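Local coordinates for protein putative hydroxymethylglutaryl-CoA synthase (Streptococcus mutans, PDB 3SQZ) that probably catalyses the condensation of acetyl-CoA with acetoacetyl-CoA to 3-hydroxy-3-methylglutaryl-CoA, and binds coenzyme A in a thiolase-fold active site, at residues A[170-178]-A[308-316]; A[45-53]-A[71-80]. One frame throughout, in Å; residues are numbered along the deposited sequence. Where two conformers were deposited one is given.

Interaction 1: residues A[170-178]-A[308-316]; sequences LASDIAKYG and IGNIYTGSL. With COA (coenzyme A), chain D.
Asp173 OD1 is gripped twice by Thr313: the hydroxyl OG1 donates to it over 2.7 Å and the backbone N over 3.0 Å. The two donors reach OD1 from opposite faces of the carboxylate plane, both on its anti side, which should hold the group against rotation. A chi1 of 60° keeps Thr313 OG1 near its own N, close enough for both to reach the same oxygen. The other oxygen, OD2, takes hydrogen bonds from Ser114 and from the backbone N of Glu113, a predicted active-site acid, so Asp173 probably helps to position that residue. Next along, the Tyr312 ring meets the Asp173 carboxyl carbon at its edge, while one face receives a CH-pi contact from Ala175, whose CB lies 3.7 Å from the ring centroid. Tyr312 OH sits over a face of the Tyr177 ring and shares a water with Lys176 N. Asn310 forms an Asx turn, its OD1 accepting from Tyr312 N at 2.9 Å. With CG anti to the backbone N (chi1 -170°), its ND2 lies 3.1 Å from Tyr177 OH. Tyr177 OH donates to the pantetheine carbonyl O5P of coenzyme A, 2.6 Å away; Tyr177 thus lines the coenzyme A pocket, and Asn310 is predicted to bind hydroxymethylglutaryl-CoA. The loop entering helix 315-326 lies against the end of strand 166-175, a core strand of the thiolase fold, with helix 147-161 touching both Ala171 and Thr313.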
# COMPACT_ATOMS: atom_id res chain seq x y z
N LEU A 170 4.04 -2.05 8.40
CA LEU A 170 4.38 -2.40 7.02
C LEU A 170 3.10 -2.78 6.31
O LEU A 170 2.29 -3.54 6.85
CB LEU A 170 5.32 -3.61 6.98
CG LEU A 170 6.70 -3.55 7.65
CD1 LEU A 170 7.43 -2.25 7.39
CD2 LEU A 170 6.63 -3.87 9.12
N ALA A 171 2.93 -2.26 5.10
CA ALA A 171 1.79 -2.61 4.25
C ALA A 171 2.38 -3.10 2.94
O ALA A 171 2.81 -2.29 2.11
CB ALA A 171 0.93 -1.39 4.01
N SER A 172 2.44 -4.42 2.78
CA SER A 172 3.25 -5.04 1.73
C SER A 172 2.42 -6.09 1.01
O SER A 172 1.77 -6.91 1.65
CB SER A 172 4.47 -5.69 2.35
OG SER A 172 5.29 -6.25 1.35
N ASP A 173 2.46 -6.08 -0.32
CA ASP A 173 1.60 -6.97 -1.09
C ASP A 173 2.08 -7.10 -2.52
O ASP A 173 2.75 -6.20 -3.07
CB ASP A 173 0.15 -6.45 -1.10
CG ASP A 173 -0.69 -6.98 0.06
OD1 ASP A 173 -1.25 -6.16 0.81
OD2 ASP A 173 -0.81 -8.22 0.18
N ILE A 174 1.70 -8.22 -3.13
CA ILE A 174 1.89 -8.45 -4.55
C ILE A 174 0.53 -8.81 -5.12
O ILE A 174 -0.05 -9.85 -4.77
CB ILE A 174 2.91 -9.57 -4.80
CG1 ILE A 174 4.28 -9.12 -4.30
CG2 ILE A 174 2.97 -9.92 -6.28
CD1 ILE A 174 5.30 -10.22 -4.24
N ALA A 175 0.00 -7.92 -5.96
CA ALA A 175 -1.31 -8.11 -6.56
C ALA A 175 -1.15 -8.92 -7.83
O ALA A 175 -0.57 -8.46 -8.82
CB ALA A 175 -1.97 -6.78 -6.82
N LYS A 176 -1.66 -10.15 -7.79
CA LYS A 176 -1.44 -11.15 -8.83
C LYS A 176 -2.80 -11.77 -9.15
O LYS A 176 -3.40 -12.42 -8.28
CB LYS A 176 -0.45 -12.18 -8.29
CG LYS A 176 -0.05 -13.27 -9.25
CD LYS A 176 1.06 -14.16 -8.67
CE LYS A 176 2.35 -13.37 -8.47
NZ LYS A 176 3.46 -14.21 -7.94
N TYR A 177 -3.28 -11.57 -10.37
CA TYR A 177 -4.65 -11.96 -10.73
C TYR A 177 -4.71 -13.10 -11.73
O TYR A 177 -5.69 -13.84 -11.74
CB TYR A 177 -5.42 -10.78 -11.29
CG TYR A 177 -5.84 -9.72 -10.30
CD1 TYR A 177 -7.15 -9.64 -9.85
CD2 TYR A 177 -4.94 -8.76 -9.86
CE1 TYR A 177 -7.55 -8.64 -8.98
CE2 TYR A 177 -5.32 -7.77 -8.98
CZ TYR A 177 -6.62 -7.71 -8.55
OH TYR A 177 -6.98 -6.70 -7.68
N GLY A 178 -3.70 -13.23 -12.58
CA GLY A 178 -3.64 -14.31 -13.54
C GLY A 178 -3.67 -13.87 -14.99
O GLY A 178 -4.32 -12.88 -15.36
N ILE A 308 2.93 2.04 -10.90
CA ILE A 308 3.19 0.89 -10.04
C ILE A 308 2.07 -0.15 -10.07
O ILE A 308 2.34 -1.35 -9.96
CB ILE A 308 3.41 1.37 -8.58
CG1 ILE A 308 4.74 2.13 -8.52
CG2 ILE A 308 3.36 0.21 -7.58
CD1 ILE A 308 4.88 3.01 -7.32
N GLY A 309 0.83 0.29 -10.22
CA GLY A 309 -0.29 -0.62 -10.17
C GLY A 309 -0.82 -0.80 -8.76
O GLY A 309 -0.58 0.02 -7.87
N ASN A 310 -1.55 -1.88 -8.56
CA ASN A 310 -2.21 -2.19 -7.30
C ASN A 310 -1.23 -2.82 -6.32
O ASN A 310 -0.56 -3.79 -6.67
CB ASN A 310 -3.34 -3.17 -7.62
CG ASN A 310 -4.29 -3.41 -6.46
OD1 ASN A 310 -4.12 -2.88 -5.36
ND2 ASN A 310 -5.31 -4.22 -6.72
N ILE A 311 -1.15 -2.28 -5.11
CA ILE A 311 -0.33 -2.89 -4.06
C ILE A 311 -1.17 -3.24 -2.83
O ILE A 311 -0.66 -3.34 -1.72
CB ILE A 311 0.94 -2.07 -3.72
CG1 ILE A 311 0.62 -0.74 -3.02
CG2 ILE A 311 1.77 -1.86 -4.99
CD1 ILE A 311 1.85 -0.07 -2.42
N TYR A 312 -2.47 -3.45 -3.06
CA TYR A 312 -3.38 -3.90 -2.02
C TYR A 312 -3.27 -3.04 -0.74
O TYR A 312 -3.61 -1.84 -0.79
CB TYR A 312 -3.21 -5.40 -1.74
CG TYR A 312 -3.62 -6.38 -2.84
CD1 TYR A 312 -4.63 -6.09 -3.76
CD2 TYR A 312 -3.02 -7.64 -2.90
CE1 TYR A 312 -5.01 -7.04 -4.72
CE2 TYR A 312 -3.39 -8.57 -3.83
CZ TYR A 312 -4.38 -8.28 -4.74
OH TYR A 312 -4.76 -9.20 -5.69
N THR A 313 -2.82 -3.61 0.38
CA THR A 313 -2.82 -2.86 1.65
C THR A 313 -2.09 -1.53 1.58
O THR A 313 -2.46 -0.59 2.27
CB THR A 313 -2.21 -3.68 2.82
OG1 THR A 313 -0.85 -4.04 2.51
CG2 THR A 313 -3.05 -4.92 3.14
N GLY A 314 -1.03 -1.46 0.78
CA GLY A 314 -0.25 -0.25 0.74
C GLY A 314 -0.80 0.85 -0.15
O GLY A 314 -0.29 1.96 -0.12
N SER A 315 -1.85 0.57 -0.91
CA SER A 315 -2.22 1.49 -1.98
C SER A 315 -2.69 2.86 -1.49
O SER A 315 -2.29 3.88 -2.05
CB SER A 315 -3.25 0.86 -2.91
OG SER A 315 -4.48 0.69 -2.24
N LEU A 316 -3.51 2.90 -0.44
CA LEU A 316 -3.95 4.16 0.14
C LEU A 316 -2.74 4.99 0.58
O LEU A 316 -2.68 6.21 0.36
CB LEU A 316 -4.84 3.89 1.35
CG LEU A 316 -5.24 5.09 2.21
CD1 LEU A 316 -6.07 6.11 1.43
CD2 LEU A 316 -6.00 4.62 3.45
N1A COA D . -11.01 3.86 -24.16
C2A COA D . -11.21 4.38 -22.93
N3A COA D . -11.75 3.59 -21.93
C4A COA D . -12.07 2.29 -22.20
C5A COA D . -11.86 1.75 -23.47
C6A COA D . -11.34 2.52 -24.44
N6A COA D . -11.11 1.98 -25.75
N7A COA D . -12.27 0.44 -23.46
C8A COA D . -12.72 0.15 -22.23
N9A COA D . -12.61 1.34 -21.46
C1B COA D . -12.85 1.44 -20.03
C2B COA D . -14.23 1.72 -19.37
O2B COA D . -15.35 2.25 -19.92
C3B COA D . -13.84 1.77 -17.91
O3B COA D . -13.96 2.86 -17.08
P3B COA D . -15.31 3.33 -16.50
O7A COA D . -15.73 2.37 -15.34
O8A COA D . -15.02 4.77 -15.96
O9A COA D . -16.35 3.35 -17.59
C4B COA D . -12.74 0.78 -17.85
O4B COA D . -11.90 1.21 -18.94
C5B COA D . -12.86 -0.62 -17.37
O5B COA D . -13.65 -1.26 -18.34
P1A COA D . -14.04 -2.78 -18.17
O1A COA D . -14.79 -3.00 -16.80
O2A COA D . -14.89 -3.22 -19.34
O3A COA D . -12.66 -3.58 -18.15
P2A COA D . -12.48 -5.05 -17.59
O4A COA D . -13.76 -5.92 -17.86
O5A COA D . -11.27 -5.69 -18.25
O6A COA D . -12.24 -4.98 -16.01
CBP COA D . -11.46 -4.07 -13.90
CCP COA D . -11.64 -3.87 -15.39
CDP COA D . -12.80 -4.23 -13.27
CEP COA D . -10.77 -2.87 -13.29
CAP COA D . -10.62 -5.30 -13.71
OAP COA D . -9.31 -5.08 -14.04
C9P COA D . -10.73 -5.88 -12.31
O9P COA D . -11.72 -6.51 -11.94
N8P COA D . -9.56 -5.68 -11.44
C7P COA D . -9.60 -6.04 -10.03
C6P COA D . -10.44 -5.10 -9.19
C5P COA D . -10.36 -5.40 -7.69
O5P COA D . -9.41 -5.99 -7.22
N4P COA D . -11.38 -4.87 -6.83
C3P COA D . -11.27 -5.05 -5.37
C2P COA D . -10.99 -3.81 -4.57
S1P COA D . -11.98 -2.40 -4.94
O HOH W 1 -3.18 -11.47 -5.62

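Interaction 2: residues A[45-53]-A[71-80]; sequences TSSQYVLNM and LLLNALSIAP
Strands 49-52 and 75-78 pair antiparallel as part of a small three-stranded sheet, separate from the core sheets, with 374-375 on the other side of 49-52. Leu51 and Leu76 form the hydrogen-bonded pair: Leu51 N reaches Leu76 O at 2.8 Å, and Leu76 N returns to Leu51 O at 2.9 Å. The pairing continues past the strand end, where Met53 N donates to Asn74 O. Between them the strands hold two short helices, 53-60 and 64-71, an addition to the thiolase fold that carries Asp63 and Lys66, which bind coenzyme A, and ends at Leu71 of the same pocket. Met53, the first residue of helix 53-60, packs back on the second strand. Bent at chi2 (-59°) and chi3 (-88°), its chain folds back across Leu76 at about a right angle, with SD 3.5 Å from Leu76 CG, while CG and CE lie against Leu73 CB. On the other face of the sheet, Val50 CG2 touches Ala75 CB at 3.5 Å. At the far end serines take over: Ser77 OG donates to Ser46 OG over 2.7 Å, and Ser46 OG is also hydrogen-bonded to Ala189 O. Ser47 OG donates to Ile78 O from well above the carbonyl plane, also at 2.7 Å. Beyond it, Tyr49 CE2 packs 4.0 Å from Pro80 CG, crossing the proline at about a right angle.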
# COMPACT_ATOMS: atom_id res chain seq x y z
N THR A 45 9.18 0.75 -1.07
CA THR A 45 9.99 -0.11 -1.95
C THR A 45 9.05 -0.80 -2.94
O THR A 45 8.00 -1.29 -2.53
CB THR A 45 10.78 -1.19 -1.13
OG1 THR A 45 11.74 -0.55 -0.28
CG2 THR A 45 11.51 -2.18 -2.04
N SER A 46 9.44 -0.88 -4.20
CA SER A 46 8.74 -1.74 -5.14
C SER A 46 9.74 -2.75 -5.70
O SER A 46 10.89 -2.79 -5.27
CB SER A 46 8.05 -0.92 -6.22
OG SER A 46 7.18 -1.72 -6.99
N SER A 47 9.27 -3.58 -6.63
CA SER A 47 10.14 -4.55 -7.27
C SER A 47 10.99 -3.87 -8.35
O SER A 47 10.85 -2.66 -8.62
CB SER A 47 9.31 -5.68 -7.86
OG SER A 47 8.30 -5.14 -8.69
N GLN A 48 11.88 -4.64 -8.96
CA GLN A 48 12.88 -4.08 -9.87
C GLN A 48 12.51 -4.20 -11.35
O GLN A 48 13.31 -3.86 -12.21
CB GLN A 48 14.23 -4.76 -9.62
CG GLN A 48 14.70 -4.71 -8.18
CD GLN A 48 14.85 -3.31 -7.63
OE1 GLN A 48 14.39 -3.01 -6.51
NE2 GLN A 48 15.50 -2.45 -8.38
N TYR A 49 11.30 -4.67 -11.63
CA TYR A 49 10.83 -4.90 -12.99
C TYR A 49 9.50 -4.18 -13.22
O TYR A 49 8.74 -3.96 -12.28
CB TYR A 49 10.61 -6.39 -13.25
CG TYR A 49 11.83 -7.25 -13.08
CD1 TYR A 49 12.72 -7.45 -14.13
CD2 TYR A 49 12.09 -7.87 -11.87
CE1 TYR A 49 13.83 -8.26 -13.98
CE2 TYR A 49 13.20 -8.68 -11.71
CZ TYR A 49 14.07 -8.87 -12.76
OH TYR A 49 15.17 -9.68 -12.58
N VAL A 50 9.22 -3.86 -14.48
CA VAL A 50 8.00 -3.17 -14.83
C VAL A 50 7.40 -3.77 -16.09
O VAL A 50 8.12 -4.16 -17.01
CB VAL A 50 8.25 -1.64 -15.00
CG1 VAL A 50 9.30 -1.34 -16.08
CG2 VAL A 50 6.95 -0.90 -15.28
N LEU A 51 6.07 -3.87 -16.10
CA LEU A 51 5.31 -4.23 -17.28
C LEU A 51 4.59 -2.98 -17.76
O LEU A 51 3.75 -2.42 -17.05
CB LEU A 51 4.30 -5.34 -16.95
CG LEU A 51 3.36 -5.72 -18.09
CD1 LEU A 51 4.11 -6.34 -19.27
CD2 LEU A 51 2.30 -6.69 -17.58
N ASN A 52 4.92 -2.54 -18.96
CA ASN A 52 4.27 -1.36 -19.52
C ASN A 52 2.90 -1.75 -20.08
O ASN A 52 2.77 -2.76 -20.78
CB ASN A 52 5.19 -0.69 -20.55
CG ASN A 52 6.37 0.02 -19.89
OD1 ASN A 52 6.25 0.55 -18.78
ND2 ASN A 52 7.51 0.01 -20.55
N MET A 53 1.88 -0.96 -19.77
CA MET A 53 0.52 -1.33 -20.14
C MET A 53 0.32 -1.43 -21.65
O MET A 53 -0.46 -2.25 -22.13
CB MET A 53 -0.49 -0.36 -19.53
CG MET A 53 -0.56 -0.47 -18.01
SD MET A 53 -1.00 -2.12 -17.39
CE MET A 53 -2.78 -2.00 -17.37
N LEU A 71 -8.48 2.75 -17.18
CA LEU A 71 -8.00 2.44 -15.84
C LEU A 71 -7.15 3.55 -15.25
O LEU A 71 -6.95 3.61 -14.04
CB LEU A 71 -7.19 1.15 -15.84
CG LEU A 71 -7.90 -0.09 -16.37
CD1 LEU A 71 -6.97 -1.29 -16.33
CD2 LEU A 71 -9.17 -0.34 -15.57
N LEU A 72 -6.64 4.43 -16.12
CA LEU A 72 -5.64 5.43 -15.74
C LEU A 72 -4.35 4.78 -15.22
O LEU A 72 -3.80 5.19 -14.19
CB LEU A 72 -6.20 6.46 -14.76
CG LEU A 72 -7.34 7.33 -15.31
CD1 LEU A 72 -7.98 8.14 -14.20
CD2 LEU A 72 -6.87 8.24 -16.43
N LEU A 73 -3.89 3.76 -15.93
CA LEU A 73 -2.64 3.08 -15.60
C LEU A 73 -1.67 3.13 -16.77
O LEU A 73 -2.05 2.89 -17.92
CB LEU A 73 -2.89 1.61 -15.23
CG LEU A 73 -3.47 1.33 -13.85
CD1 LEU A 73 -3.87 -0.13 -13.73
CD2 LEU A 73 -2.47 1.71 -12.77
N ASN A 74 -0.41 3.41 -16.47
CA ASN A 74 0.66 3.42 -17.46
C ASN A 74 1.54 2.18 -17.41
O ASN A 74 1.99 1.69 -18.44
CB ASN A 74 1.54 4.66 -17.29
CG ASN A 74 0.78 5.95 -17.47
OD1 ASN A 74 1.09 6.95 -16.82
ND2 ASN A 74 -0.22 5.93 -18.33
N ALA A 75 1.80 1.69 -16.20
CA ALA A 75 2.74 0.60 -16.01
C ALA A 75 2.49 -0.04 -14.65
O ALA A 75 1.90 0.58 -13.77
CB ALA A 75 4.18 1.12 -16.10
N LEU A 76 2.97 -1.26 -14.48
CA LEU A 76 2.77 -2.07 -13.27
C LEU A 76 4.10 -2.63 -12.80
O LEU A 76 4.84 -3.15 -13.64
CB LEU A 76 1.87 -3.27 -13.58
CG LEU A 76 0.60 -3.07 -14.39
CD1 LEU A 76 -0.07 -4.41 -14.65
CD2 LEU A 76 -0.35 -2.13 -13.67
N SER A 77 4.37 -2.64 -11.50
CA SER A 77 5.54 -3.34 -10.99
C SER A 77 5.32 -4.84 -11.00
O SER A 77 4.25 -5.33 -10.62
CB SER A 77 5.85 -2.91 -9.56
OG SER A 77 6.27 -1.56 -9.53
N ILE A 78 6.35 -5.57 -11.41
CA ILE A 78 6.33 -7.03 -11.46
C ILE A 78 7.42 -7.55 -10.54
O ILE A 78 8.56 -7.09 -10.60
CB ILE A 78 6.55 -7.53 -12.91
CG1 ILE A 78 5.38 -7.11 -13.81
CG2 ILE A 78 6.77 -9.05 -12.93
CD1 ILE A 78 4.02 -7.60 -13.35
N ALA A 79 7.06 -8.50 -9.69
CA ALA A 79 7.99 -9.09 -8.73
C ALA A 79 8.37 -10.50 -9.14
O ALA A 79 7.50 -11.30 -9.47
CB ALA A 79 7.37 -9.11 -7.34
N PRO A 80 9.67 -10.82 -9.11
CA PRO A 80 10.12 -12.20 -9.31
C PRO A 80 9.87 -13.00 -8.03
O PRO A 80 9.56 -12.43 -6.98
CB PRO A 80 11.62 -12.04 -9.53
CG PRO A 80 11.97 -10.89 -8.64
CD PRO A 80 10.79 -9.94 -8.72

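Overall arrangement
From the N terminus, interaction 2 closes first, bringing 71-80 back beside 45-53 around a short loop that is almost wholly helical. Interaction 1 opens later and closes a much longer loop, of 129 residues, between 170-178 and 308-316; the two follow in series, neither nested nor crossed. In space they meet, their centres about 11 Å apart. Ile308 O lies 2.9 Å from Ser77 N, a probable hydrogen bond, Gly309 CA packs on Leu76 CD2, and Ile174 CD1 on Ala79 CB. The small sheet of interaction 2 is thereby fastened to the end of helix 305-308, the loop after it and strand 166-175 of the core, and both contacts contribute residues to the coenzyme A pocket.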